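Local coordinates for Lmo2184 protein (PDB 5JOQ) that probably binds a ferric siderophore or heme at the cell surface and hands it to an ABC transporter for iron uptake, at residues S106-A111 / A115-F120; D155-N160 / E278-M283; H185-D190 / M270-N275; E241-K244 / I248-H251. All blocks are in the same frame, centred on the assembly; numbering follows the deposited sequence.

Contact 1. Residues S106-A111 / A115-F120; sequences SGFEGA and ADFLDF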
loop_
_atom_site.group_PDB
_atom_site.type_symbol
_atom_site.label_atom_id
_atom_site.label_comp_id
_atom_site.label_asym_id
_atom_site.label_seq_id
_atom_site.Cartn_x
_atom_site.Cartn_y
_atom_site.Cartn_z
ATOM N N SER A 106 -13.776 22.808 -6.699
ATOM C CA SER A 106 -14.014 23.250 -8.081
ATOM C C SER A 106 -14.852 22.245 -8.858
ATOM O O SER A 106 -15.753 22.630 -9.619
ATOM C CB SER A 106 -12.691 23.466 -8.812
ATOM O OG SER A 106 -11.895 24.417 -8.150
ATOM N N GLY A 107 -14.533 20.950 -8.726
ATOM C CA GLY A 107 -15.296 19.939 -9.446
ATOM C C GLY A 107 -16.775 19.970 -9.106
ATOM O O GLY A 107 -17.630 19.947 -9.996
ATOM N N PHE A 108 -17.101 19.990 -7.808
ATOM C CA PHE A 108 -18.498 20.116 -7.396
ATOM C C PHE A 108 -19.159 21.364 -7.993
ATOM O O PHE A 108 -20.258 21.294 -8.558
ATOM C CB PHE A 108 -18.592 20.133 -5.857
ATOM C CG PHE A 108 -18.237 18.819 -5.205
ATOM C CD1 PHE A 108 -18.623 17.608 -5.774
ATOM C CD2 PHE A 108 -17.540 18.791 -3.998
ATOM C CE1 PHE A 108 -18.293 16.385 -5.167
ATOM C CE2 PHE A 108 -17.218 17.561 -3.372
ATOM C CZ PHE A 108 -17.580 16.367 -3.971
ATOM N N GLU A 109 -18.517 22.527 -7.852
ATOM C CA GLU A 109 -19.079 23.758 -8.410
ATOM C C GLU A 109 -19.295 23.629 -9.907
ATOM O O GLU A 109 -20.348 24.012 -10.432
ATOM C CB GLU A 109 -18.159 24.941 -8.125
ATOM C CG GLU A 109 -18.187 25.406 -6.683
ATOM C CD GLU A 109 -17.132 26.467 -6.379
ATOM O OE1 GLU A 109 -16.137 26.575 -7.132
ATOM O OE2 GLU A 109 -17.295 27.189 -5.375
ATOM N N GLY A 110 -18.301 23.092 -10.610
ATOM C CA GLY A 110 -18.436 22.896 -12.042
ATOM C C GLY A 110 -19.609 22.006 -12.399
ATOM O O GLY A 110 -20.268 22.216 -13.417
ATOM N N ALA A 111 -19.896 21.007 -11.565
ATOM C CA ALA A 111 -21.000 20.091 -11.819
ATOM C C ALA A 111 -22.326 20.604 -11.265
ATOM O O ALA A 111 -23.331 19.887 -11.333
ATOM C CB ALA A 111 -20.693 18.711 -11.230
ATOM N N ALA A 115 -22.473 21.578 -2.031
ATOM C CA ALA A 115 -21.576 20.748 -1.232
ATOM C C ALA A 115 -21.192 21.472 0.048
ATOM O O ALA A 115 -21.056 22.698 0.075
ATOM C CB ALA A 115 -20.319 20.352 -2.007
ATOM N N ASP A 116 -21.023 20.688 1.107
ATOM C CA ASP A 116 -20.641 21.172 2.422
ATOM C C ASP A 116 -19.361 20.450 2.832
ATOM O O ASP A 116 -19.325 19.212 2.844
ATOM C CB ASP A 116 -21.769 20.883 3.418
ATOM C CG ASP A 116 -21.635 21.653 4.729
ATOM O OD1 ASP A 116 -20.610 22.338 4.947
ATOM O OD2 ASP A 116 -22.570 21.550 5.550
ATOM N N PHE A 117 -18.313 21.208 3.159
ATOM C CA PHE A 117 -17.029 20.633 3.554
ATOM C C PHE A 117 -16.922 20.755 5.073
ATOM O O PHE A 117 -16.704 21.849 5.600
ATOM C CB PHE A 117 -15.870 21.318 2.831
ATOM C CG PHE A 117 -15.884 21.090 1.334
ATOM C CD1 PHE A 117 -15.348 19.933 0.800
ATOM C CD2 PHE A 117 -16.499 22.009 0.492
ATOM C CE1 PHE A 117 -15.384 19.691 -0.559
ATOM C CE2 PHE A 117 -16.541 21.783 -0.887
ATOM C CZ PHE A 117 -15.974 20.616 -1.404
ATOM N N LEU A 118 -17.130 19.631 5.761
ATOM C CA LEU A 118 -17.210 19.576 7.223
ATOM C C LEU A 118 -15.811 19.579 7.835
ATOM O O LEU A 118 -14.929 18.872 7.360
ATOM C CB LEU A 118 -17.926 18.298 7.648
ATOM C CG LEU A 118 -19.249 18.039 6.897
ATOM C CD1 LEU A 118 -19.871 16.703 7.349
ATOM C CD2 LEU A 118 -20.214 19.196 7.103
ATOM N N ASP A 119 -15.605 20.370 8.889
ATOM C CA ASP A 119 -14.275 20.492 9.493
ATOM C C ASP A 119 -14.080 19.360 10.509
ATOM O O ASP A 119 -14.635 19.401 11.619
ATOM C CB ASP A 119 -14.122 21.856 10.163
ATOM C CG ASP A 119 -12.699 22.086 10.672
ATOM O OD1 ASP A 119 -11.922 21.113 10.714
ATOM O OD2 ASP A 119 -12.347 23.229 11.002
ATOM N N PHE A 120 -13.288 18.349 10.139
ATOM C CA PHE A 120 -12.969 17.223 11.025
ATOM C C PHE A 120 -11.513 17.269 11.532
ATOM O O PHE A 120 -10.889 16.219 11.795
ATOM C CB PHE A 120 -13.272 15.906 10.304
ATOM C CG PHE A 120 -14.778 15.587 10.193
ATOM C CD1 PHE A 120 -15.744 16.504 10.612
ATOM C CD2 PHE A 120 -15.204 14.376 9.673
ATOM C CE1 PHE A 120 -17.139 16.189 10.544
ATOM C CE2 PHE A 120 -16.577 14.058 9.575
ATOM C CZ PHE A 120 -17.535 14.942 9.996
#

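Contact 2. Residues D155-N160 / E278-M283; sequences DQVKSN and EALKEM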
loop_
_atom_site.group_PDB
_atom_site.type_symbol
_atom_site.label_atom_id
_atom_site.label_comp_id
_atom_site.label_asym_id
_atom_site.label_seq_id
_atom_site.Cartn_x
_atom_site.Cartn_y
_atom_site.Cartn_z
ATOM N N ASP A 155 -14.652 13.540 28.231
ATOM C CA ASP A 155 -14.515 14.067 29.576
ATOM C C ASP A 155 -13.878 13.035 30.486
ATOM O O ASP A 155 -13.120 13.385 31.369
ATOM C CB ASP A 155 -15.853 14.550 30.139
ATOM C CG ASP A 155 -16.254 15.917 29.612
ATOM O OD1 ASP A 155 -15.445 16.548 28.920
ATOM O OD2 ASP A 155 -17.378 16.350 29.903
ATOM N N GLN A 156 -14.206 11.768 30.277
ATOM C CA GLN A 156 -13.650 10.719 31.132
ATOM C C GLN A 156 -12.136 10.593 30.951
ATOM O O GLN A 156 -11.390 10.430 31.932
ATOM C CB GLN A 156 -14.341 9.381 30.839
ATOM C CG GLN A 156 -13.784 8.235 31.695
ATOM C CD GLN A 156 -14.133 8.430 33.165
ATOM O OE1 GLN A 156 -15.317 8.528 33.514
ATOM N NE2 GLN A 156 -13.106 8.523 34.034
ATOM N N VAL A 157 -11.659 10.635 29.706
ATOM C CA VAL A 157 -10.209 10.610 29.470
ATOM C C VAL A 157 -9.562 11.834 30.094
ATOM O O VAL A 157 -8.571 11.733 30.819
ATOM C CB VAL A 157 -9.906 10.515 27.963
ATOM C CG1 VAL A 157 -8.359 10.576 27.721
ATOM C CG2 VAL A 157 -10.475 9.205 27.439
ATOM N N LYS A 158 -10.145 13.009 29.868
ATOM C CA LYS A 158 -9.579 14.224 30.449
ATOM C C LYS A 158 -9.460 14.106 31.963
ATOM O O LYS A 158 -8.425 14.444 32.544
ATOM C CB LYS A 158 -10.450 15.430 30.069
ATOM C CG LYS A 158 -10.254 15.942 28.637
ATOM C CD LYS A 158 -11.342 16.958 28.236
ATOM C CE LYS A 158 -10.839 18.306 27.708
ATOM N NZ LYS A 158 -12.032 19.132 27.149
ATOM N N SER A 159 -10.505 13.619 32.617
ATOM C CA SER A 159 -10.492 13.449 34.049
ATOM C C SER A 159 -9.407 12.449 34.485
ATOM O O SER A 159 -8.690 12.676 35.418
ATOM C CB SER A 159 -11.867 12.973 34.518
ATOM O OG SER A 159 -11.840 12.631 35.871
ATOM N N ASN A 160 -9.284 11.360 33.753
ATOM C CA ASN A 160 -8.321 10.319 34.045
ATOM C C ASN A 160 -6.885 10.823 34.028
ATOM O O ASN A 160 -6.105 10.445 34.853
ATOM C CB ASN A 160 -8.367 9.240 32.964
ATOM C CG ASN A 160 -9.521 8.280 33.100
ATOM O OD1 ASN A 160 -10.233 8.262 34.083
ATOM N ND2 ASN A 160 -9.695 7.460 32.082
ATOM N N GLU A 278 -12.655 5.563 20.983
ATOM C CA GLU A 278 -11.759 4.428 21.051
ATOM C C GLU A 278 -10.302 4.884 20.851
ATOM O O GLU A 278 -9.425 4.472 21.569
ATOM C CB GLU A 278 -12.142 3.387 20.015
ATOM C CG GLU A 278 -11.320 2.122 20.085
ATOM C CD GLU A 278 -11.727 1.072 19.061
ATOM O OE1 GLU A 278 -12.683 1.293 18.304
ATOM O OE2 GLU A 278 -11.068 0.019 19.020
ATOM N N ALA A 279 -10.090 5.761 19.885
ATOM C CA ALA A 279 -8.757 6.285 19.591
ATOM C C ALA A 279 -8.179 7.012 20.794
ATOM O O ALA A 279 -7.001 6.835 21.136
ATOM C CB ALA A 279 -8.818 7.224 18.389
ATOM N N LEU A 280 -8.995 7.835 21.456
ATOM C CA LEU A 280 -8.507 8.564 22.623
ATOM C C LEU A 280 -8.116 7.612 23.753
ATOM O O LEU A 280 -7.147 7.862 24.481
ATOM C CB LEU A 280 -9.573 9.557 23.091
ATOM C CG LEU A 280 -9.126 10.614 24.084
ATOM C CD1 LEU A 280 -7.972 11.431 23.518
ATOM C CD2 LEU A 280 -10.327 11.519 24.469
ATOM N N LYS A 281 -8.858 6.519 23.929
ATOM C CA LYS A 281 -8.523 5.562 24.983
ATOM C C LYS A 281 -7.227 4.821 24.667
ATOM O O LYS A 281 -6.444 4.492 25.574
ATOM C CB LYS A 281 -9.654 4.557 25.147
ATOM C CG LYS A 281 -10.935 5.125 25.731
ATOM C CD LYS A 281 -12.089 4.087 25.753
ATOM C CE LYS A 281 -13.463 4.793 25.858
ATOM N NZ LYS A 281 -14.589 4.078 25.158
ATOM N N GLU A 282 -7.029 4.468 23.395
ATOM C CA GLU A 282 -5.769 3.851 22.993
ATOM C C GLU A 282 -4.613 4.845 23.154
ATOM O O GLU A 282 -3.513 4.470 23.590
ATOM C CB GLU A 282 -5.905 3.336 21.555
ATOM C CG GLU A 282 -4.894 2.324 21.136
ATOM C CD GLU A 282 -4.861 1.137 22.088
ATOM O OE1 GLU A 282 -5.941 0.635 22.525
ATOM O OE2 GLU A 282 -3.731 0.758 22.438
ATOM N N MET A 283 -4.865 6.132 22.878
ATOM C CA MET A 283 -3.833 7.148 23.070
ATOM C C MET A 283 -3.419 7.229 24.526
ATOM O O MET A 283 -2.226 7.315 24.841
ATOM C CB MET A 283 -4.333 8.512 22.573
ATOM C CG MET A 283 -3.279 9.610 22.662
ATOM S SD MET A 283 -1.876 9.370 21.572
ATOM C CE MET A 283 -2.627 9.510 19.923
#

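Contact 3. Residues H185-D190 / M270-N275; sequences HAYIGD and MTASLN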
loop_
_atom_site.group_PDB
_atom_site.type_symbol
_atom_site.label_atom_id
_atom_site.label_comp_id
_atom_site.label_asym_id
_atom_site.label_seq_id
_atom_site.Cartn_x
_atom_site.Cartn_y
_atom_site.Cartn_z
ATOM N N HIS A 185 -3.001 21.341 15.611
ATOM C CA HIS A 185 -4.101 21.778 14.739
ATOM C C HIS A 185 -4.657 20.682 13.850
ATOM O O HIS A 185 -5.676 20.916 13.164
ATOM C CB HIS A 185 -3.680 22.967 13.851
ATOM C CG HIS A 185 -3.153 24.122 14.641
ATOM N ND1 HIS A 185 -3.922 24.810 15.556
ATOM C CD2 HIS A 185 -1.927 24.689 14.679
ATOM C CE1 HIS A 185 -3.191 25.753 16.127
ATOM N NE2 HIS A 185 -1.978 25.713 15.597
ATOM N N ALA A 186 -4.033 19.512 13.828
ATOM C CA ALA A 186 -4.549 18.359 13.104
ATOM C C ALA A 186 -5.178 17.375 14.085
ATOM O O ALA A 186 -4.918 17.425 15.286
ATOM C CB ALA A 186 -3.429 17.663 12.303
ATOM N N TYR A 187 -5.980 16.444 13.548
ATOM C CA TYR A 187 -6.783 15.577 14.416
ATOM C C TYR A 187 -5.920 14.705 15.332
ATOM O O TYR A 187 -6.217 14.558 16.525
ATOM C CB TYR A 187 -7.698 14.708 13.552
ATOM C CG TYR A 187 -8.335 13.524 14.292
ATOM C CD1 TYR A 187 -9.201 13.733 15.379
ATOM C CD2 TYR A 187 -8.091 12.216 13.880
ATOM C CE1 TYR A 187 -9.805 12.671 16.050
ATOM C CE2 TYR A 187 -8.693 11.140 14.531
ATOM C CZ TYR A 187 -9.555 11.376 15.601
ATOM O OH TYR A 187 -10.145 10.323 16.238
ATOM N N ILE A 188 -4.863 14.090 14.795
ATOM C CA ILE A 188 -4.038 13.266 15.675
ATOM C C ILE A 188 -3.365 14.146 16.722
ATOM O O ILE A 188 -3.184 13.723 17.864
ATOM C CB ILE A 188 -2.984 12.460 14.893
ATOM C CG1 ILE A 188 -3.636 11.534 13.854
ATOM C CG2 ILE A 188 -2.068 11.652 15.881
ATOM C CD1 ILE A 188 -4.476 10.475 14.448
ATOM N N GLY A 189 -2.984 15.376 16.369
ATOM C CA GLY A 189 -2.512 16.317 17.395
ATOM C C GLY A 189 -3.560 16.621 18.455
ATOM O O GLY A 189 -3.238 16.783 19.647
ATOM N N ASP A 190 -4.826 16.734 18.037
ATOM C CA ASP A 190 -5.903 16.949 18.999
ATOM C C ASP A 190 -6.036 15.763 19.963
ATOM O O ASP A 190 -6.270 15.948 21.162
ATOM C CB ASP A 190 -7.219 17.193 18.251
ATOM C CG ASP A 190 -8.284 17.790 19.134
ATOM O OD1 ASP A 190 -7.956 18.747 19.874
ATOM O OD2 ASP A 190 -9.430 17.317 19.117
ATOM N N MET A 270 -6.469 10.335 9.418
ATOM C CA MET A 270 -5.919 11.686 9.319
ATOM C C MET A 270 -6.887 12.728 9.881
ATOM O O MET A 270 -6.444 13.771 10.381
ATOM C CB MET A 270 -5.595 12.026 7.862
ATOM C CG MET A 270 -4.411 12.969 7.723
ATOM S SD MET A 270 -3.873 13.172 5.987
ATOM C CE MET A 270 -5.044 14.458 5.530
ATOM N N THR A 271 -8.186 12.491 9.762
ATOM C CA THR A 271 -9.186 13.413 10.293
ATOM C C THR A 271 -10.175 12.652 11.170
ATOM O O THR A 271 -10.191 11.412 11.190
ATOM C CB THR A 271 -9.914 14.165 9.175
ATOM O OG1 THR A 271 -10.469 13.231 8.236
ATOM C CG2 THR A 271 -8.942 15.111 8.459
ATOM N N ALA A 272 -11.012 13.421 11.892
ATOM C CA ALA A 272 -11.818 12.894 12.987
ATOM C C ALA A 272 -12.929 11.995 12.463
ATOM O O ALA A 272 -13.404 12.168 11.341
ATOM C CB ALA A 272 -12.450 14.063 13.800
ATOM N N SER A 273 -13.404 11.129 13.337
ATOM C CA SER A 273 -14.529 10.238 13.112
ATOM C C SER A 273 -15.135 9.785 14.443
ATOM O O SER A 273 -14.656 10.135 15.493
ATOM C CB SER A 273 -14.132 9.037 12.261
ATOM O OG SER A 273 -13.391 8.122 12.999
ATOM N N LEU A 274 -16.180 8.979 14.358
ATOM C CA LEU A 274 -16.854 8.439 15.530
ATOM C C LEU A 274 -15.940 7.432 16.263
ATOM O O LEU A 274 -16.239 7.007 17.336
ATOM C CB LEU A 274 -18.231 7.892 15.201
ATOM C CG LEU A 274 -19.237 8.951 14.765
ATOM C CD1 LEU A 274 -20.611 8.343 14.556
ATOM C CD2 LEU A 274 -19.291 10.083 15.765
ATOM N N ASN A 275 -14.828 7.072 15.631
ATOM C CA ASN A 275 -13.805 6.217 16.223
ATOM C C ASN A 275 -13.052 6.953 17.334
ATOM O O ASN A 275 -12.313 6.352 18.082
ATOM C CB ASN A 275 -12.728 5.855 15.197
ATOM C CG ASN A 275 -13.187 4.847 14.196
ATOM O OD1 ASN A 275 -14.209 4.221 14.366
ATOM N ND2 ASN A 275 -12.406 4.668 13.157
HETATM O O HOH W 1 -6.742 16.605 10.722
HETATM O O HOH W 2 -4.013 14.126 11.798
#

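Contact 4. Residues E241-K244 / I248-H251; sequences EEFK and IWKH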
loop_
_atom_site.group_PDB
_atom_site.type_symbol
_atom_site.label_atom_id
_atom_site.label_comp_id
_atom_site.label_asym_id
_atom_site.label_seq_id
_atom_site.Cartn_x
_atom_site.Cartn_y
_atom_site.Cartn_z
ATOM N N GLU A 241 11.628 -0.942 11.215
ATOM C CA GLU A 241 13.021 -1.379 11.178
ATOM C C GLU A 241 13.929 -0.313 10.564
ATOM O O GLU A 241 15.080 -0.162 10.978
ATOM C CB GLU A 241 13.181 -2.681 10.376
ATOM C CG GLU A 241 12.398 -3.846 10.887
ATOM C CD GLU A 241 12.886 -4.402 12.221
ATOM O OE1 GLU A 241 14.029 -4.150 12.674
ATOM O OE2 GLU A 241 12.094 -5.147 12.806
ATOM N N GLU A 242 13.449 0.403 9.549
ATOM C CA GLU A 242 14.308 1.397 8.912
ATOM C C GLU A 242 14.589 2.568 9.858
ATOM O O GLU A 242 15.729 3.041 9.960
ATOM C CB GLU A 242 13.654 1.893 7.614
ATOM C CG GLU A 242 14.659 2.689 6.721
ATOM C CD GLU A 242 14.970 4.135 7.219
ATOM O OE1 GLU A 242 14.089 4.802 7.804
ATOM O OE2 GLU A 242 16.115 4.602 6.989
ATOM N N PHE A 243 13.566 3.005 10.587
ATOM C CA PHE A 243 13.693 4.134 11.521
ATOM C C PHE A 243 14.827 3.914 12.514
ATOM O O PHE A 243 15.645 4.824 12.749
ATOM C CB PHE A 243 12.348 4.307 12.242
ATOM C CG PHE A 243 12.078 5.692 12.838
ATOM C CD1 PHE A 243 11.427 6.679 12.077
ATOM C CD2 PHE A 243 12.345 5.946 14.172
ATOM C CE1 PHE A 243 11.103 7.949 12.655
ATOM C CE2 PHE A 243 12.017 7.195 14.764
ATOM C CZ PHE A 243 11.410 8.189 14.004
ATOM N N LYS A 244 14.923 2.689 13.077
ATOM C CA LYS A 244 15.932 2.343 14.076
ATOM C C LYS A 244 17.360 2.362 13.542
ATOM O O LYS A 244 18.302 2.414 14.348
ATOM C CB LYS A 244 15.661 0.933 14.651
ATOM C CG LYS A 244 14.311 0.797 15.353
ATOM C CD LYS A 244 14.114 -0.606 15.984
ATOM C CE LYS A 244 13.620 -1.643 14.992
ATOM N NZ LYS A 244 13.558 -3.032 15.581
ATOM N N ILE A 248 19.370 9.740 11.181
ATOM C CA ILE A 248 18.479 10.854 11.360
ATOM C C ILE A 248 17.643 10.749 12.638
ATOM O O ILE A 248 17.387 11.745 13.237
ATOM C CB ILE A 248 17.515 10.987 10.155
ATOM C CG1 ILE A 248 18.295 11.139 8.848
ATOM C CG2 ILE A 248 16.569 12.153 10.319
ATOM C CD1 ILE A 248 19.169 12.355 8.848
ATOM N N TRP A 249 17.186 9.562 13.010
ATOM C CA TRP A 249 16.334 9.374 14.181
ATOM C C TRP A 249 16.853 8.518 15.337
ATOM O O TRP A 249 16.385 8.640 16.463
ATOM C CB TRP A 249 15.023 8.714 13.721
ATOM C CG TRP A 249 14.272 9.427 12.645
ATOM C CD1 TRP A 249 14.199 9.084 11.348
ATOM C CD2 TRP A 249 13.488 10.605 12.793
ATOM N NE1 TRP A 249 13.425 9.962 10.664
ATOM C CE2 TRP A 249 12.977 10.919 11.529
ATOM C CE3 TRP A 249 13.185 11.437 13.865
ATOM C CZ2 TRP A 249 12.178 12.018 11.309
ATOM C CZ3 TRP A 249 12.398 12.522 13.649
ATOM C CH2 TRP A 249 11.889 12.805 12.380
ATOM N N LYS A 250 17.810 7.654 15.040
ATOM C CA LYS A 250 18.303 6.683 15.996
ATOM C C LYS A 250 18.956 7.198 17.253
ATOM O O LYS A 250 19.062 6.492 18.205
ATOM C CB LYS A 250 19.113 5.571 15.351
ATOM C CG LYS A 250 20.542 5.895 15.025
ATOM C CD LYS A 250 21.219 4.616 14.586
ATOM C CE LYS A 250 22.668 4.810 14.254
ATOM N NZ LYS A 250 23.332 3.485 14.189
ATOM N N HIS A 251 19.423 8.419 17.238
ATOM C CA HIS A 251 20.003 8.952 18.472
ATOM C C HIS A 251 18.983 9.714 19.327
ATOM O O HIS A 251 19.345 10.209 20.401
ATOM C CB HIS A 251 21.218 9.808 18.146
ATOM C CG HIS A 251 22.213 9.089 17.268
ATOM N ND1 HIS A 251 23.140 8.201 17.774
ATOM C CD2 HIS A 251 22.382 9.084 15.925
ATOM C CE1 HIS A 251 23.846 7.691 16.783
ATOM N NE2 HIS A 251 23.406 8.213 15.649
#

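Contact 1. Residues S106-A111 / A115-F120
With CG set anti to the carbonyl carbon and beside the backbone N in both F108 (chi1 -68°) and F117 (chi1 -65°), the two phenyl rings are brought together between helix and strand until their rims touch. The closest approach is from CD2 of F108 to CZ of F117, at 3.5 Å. The centroids lie 5.9 Å apart and the planes are inclined by 37°. Neither ring is placed over the face of the other, which makes this a rim-to-rim meeting and neither a stack nor a T-shaped pair. Seen from F108, the CE1–CZ end of F117 arrives at the ring edge, close to the ring plane. A115 supplies the third member of the cluster: its methyl carbon CB packs 3.8 Å from CD2 of F108, so that the same ring atom is shared by the methyl and the neighbouring phenyl group.

A beta-alpha-beta unit is the setting. Strand 93-97 leads into helix 101-110, and a short loop returns the chain to strand 115-118, which lies parallel to 93-97 as an edge strand of a three-stranded parallel sheet within this chain. A115 and F117, two residues apart on the strand, meet the helix through their side chains, and the backbone of D116 bonds to V94 and S96 of the neighbouring strand. No hydrogen bond passes between residues 106-111 and 115-120. Both phenyl rings are buried, and F108 also packs on V94 of strand 93-97 and on L113 in the loop.

Contact 2. Residues D155-N160 / E278-M283
Within residues 278-283, L280 is the first whose side chain meets V157 of helix 140-161. In the conformer described here, one of two modelled for this leucine, its CG stands anti to the backbone N (chi1 -166°), and this projects the branched end across the valine. The CD2 methyl does most of the touching: it lies 3.7 Å from CB of V157 and 3.8 Å from the CG2 methyl. CG of L280 faces the other valine branch, CG1, also at 3.7 Å, so one arm of the leucine, CG with CD2, lies across both methyls of V157. L280 continues onto L194 of helix 187-194, which brings a third helix to this apolar patch. Next in sequence, the exposed K281 adds a looser contact at the margin, where its CG comes within 4.4 Å of CG2 of V157. On the first helix, Q156 NE2 bonds to N160 OD1 one turn later at 2.9 Å; the donor stands above the plane of the asparagine carbonyl, 42° out of it. N160 ND2 in turn makes a weak hydrogen bond to E284. The contact is plain helix-helix packing, joining the C-terminal helix to the long helix 140-161, a helix of the kind that links the two lobes in binding proteins of this class.

Contact 3. Residues H185-D190 / M270-N275
The N-terminal end of helix 187-194 meets the loop that leads from strand 260-262 into the C-terminal helix 276-288, close to the centre of the chain. Y187, in the first turn of that helix, has its CG anti to the backbone N (chi1 166°), which lays one face of the phenol ring against the extended backbone at A272. The alpha carbon of A272 sits 3.5 Å from the ring centroid and only 6° off the ring normal, a CH-pi contact almost exactly over the centre of the face. The methyl carbon CB of A272 packs 3.6 Å from CD1 of Y187, while the carbonyl carbon of T271 lies nearer the CD2 side of the ring, 3.4 Å from CD2. Beyond the loop, Y187 also packs on A276 and A279 of helix 276-288.

Two waters complete the junction. One accepts from Y187 N and the other from I188 N, and both donate to M270 O, at 2.9 and 2.8 Å respectively; the carbonyl oxygen is thus gripped twice. Further along, S273 OG accepts from N275 N over 3.2 Å, a capping bond at the turn that enters the last helix. The backbone N of S273, by contrast, is buried by the contact and has no partner in the model. With no direct hydrogen bond between the segments, the chemistry implies a joint of two kinds: water carries the polar link from first-turn amides to a loop carbonyl, while the phenol face, packed on the alpha carbon and methyl of A272, supplies the apolar part.

Contact 4. Residues E241-K244 / I248-H251
F243 and W249 lie nearly face to face, in an offset stack with the phenyl ring against the five-membered ring of the indole. The centroids are 4.0 Å apart and the planes differ by 13°. The displacement places CG of the tryptophan over the phenyl ring toward its rim, 3.4 Å from CZ of F243, while CE1 of F243 in turn overlies the indole. CB of W249 extends the overlap as a CH-pi contact, 3.8 Å from the centroid of the F243 ring. With CG anti to the backbone N (chi1 -158°), the phenylalanine ring is swung toward the tryptophan. On the opposite face of the indole lies CG2 of I248, so the ring is sandwiched between an aromatic and an aliphatic neighbour.

The pair spans the junction of two consecutive helices: helix 233-245 ends and, after a one-residue break, the short, weakly bonded helix 247-250 begins. The stack bridges that junction, and both rings reach strand 168-173, where F243 and W249 each touch L172; R226 makes a cation-pi contact with F243. Nearer the surface the chemistry turns to backbone and aliphatic carbon, for CB of K250 rests 3.4 Å from the carbonyl oxygen of K244. The ammonium group of K244 turns back along its own helix to E241 in a salt bridge of 3.1 Å, with NZ meeting OE1 from above the carboxylate plane.

Contacts 1 and 2 are buried and wholly apolar across their segments, whereas contacts 3 and 4 are partly buried and admit polar atoms. Contacts 1 and 4 each join elements close in sequence, yet their aromatic pairs differ: rims meet in the first, faces overlap in the second. Contacts 2 and 3 tie distant parts of the chain and touch each other, for helix 276-288 forms one side of contact 2 and is reached by Y187 of contact 3. Contact 3, nearest the chain's centre and the one bridged by water, also adjoins contact 1, since F120 O probably bonds to A272 N. Contact 4 stands apart, its nearest atoms about 14 Å from contact 3.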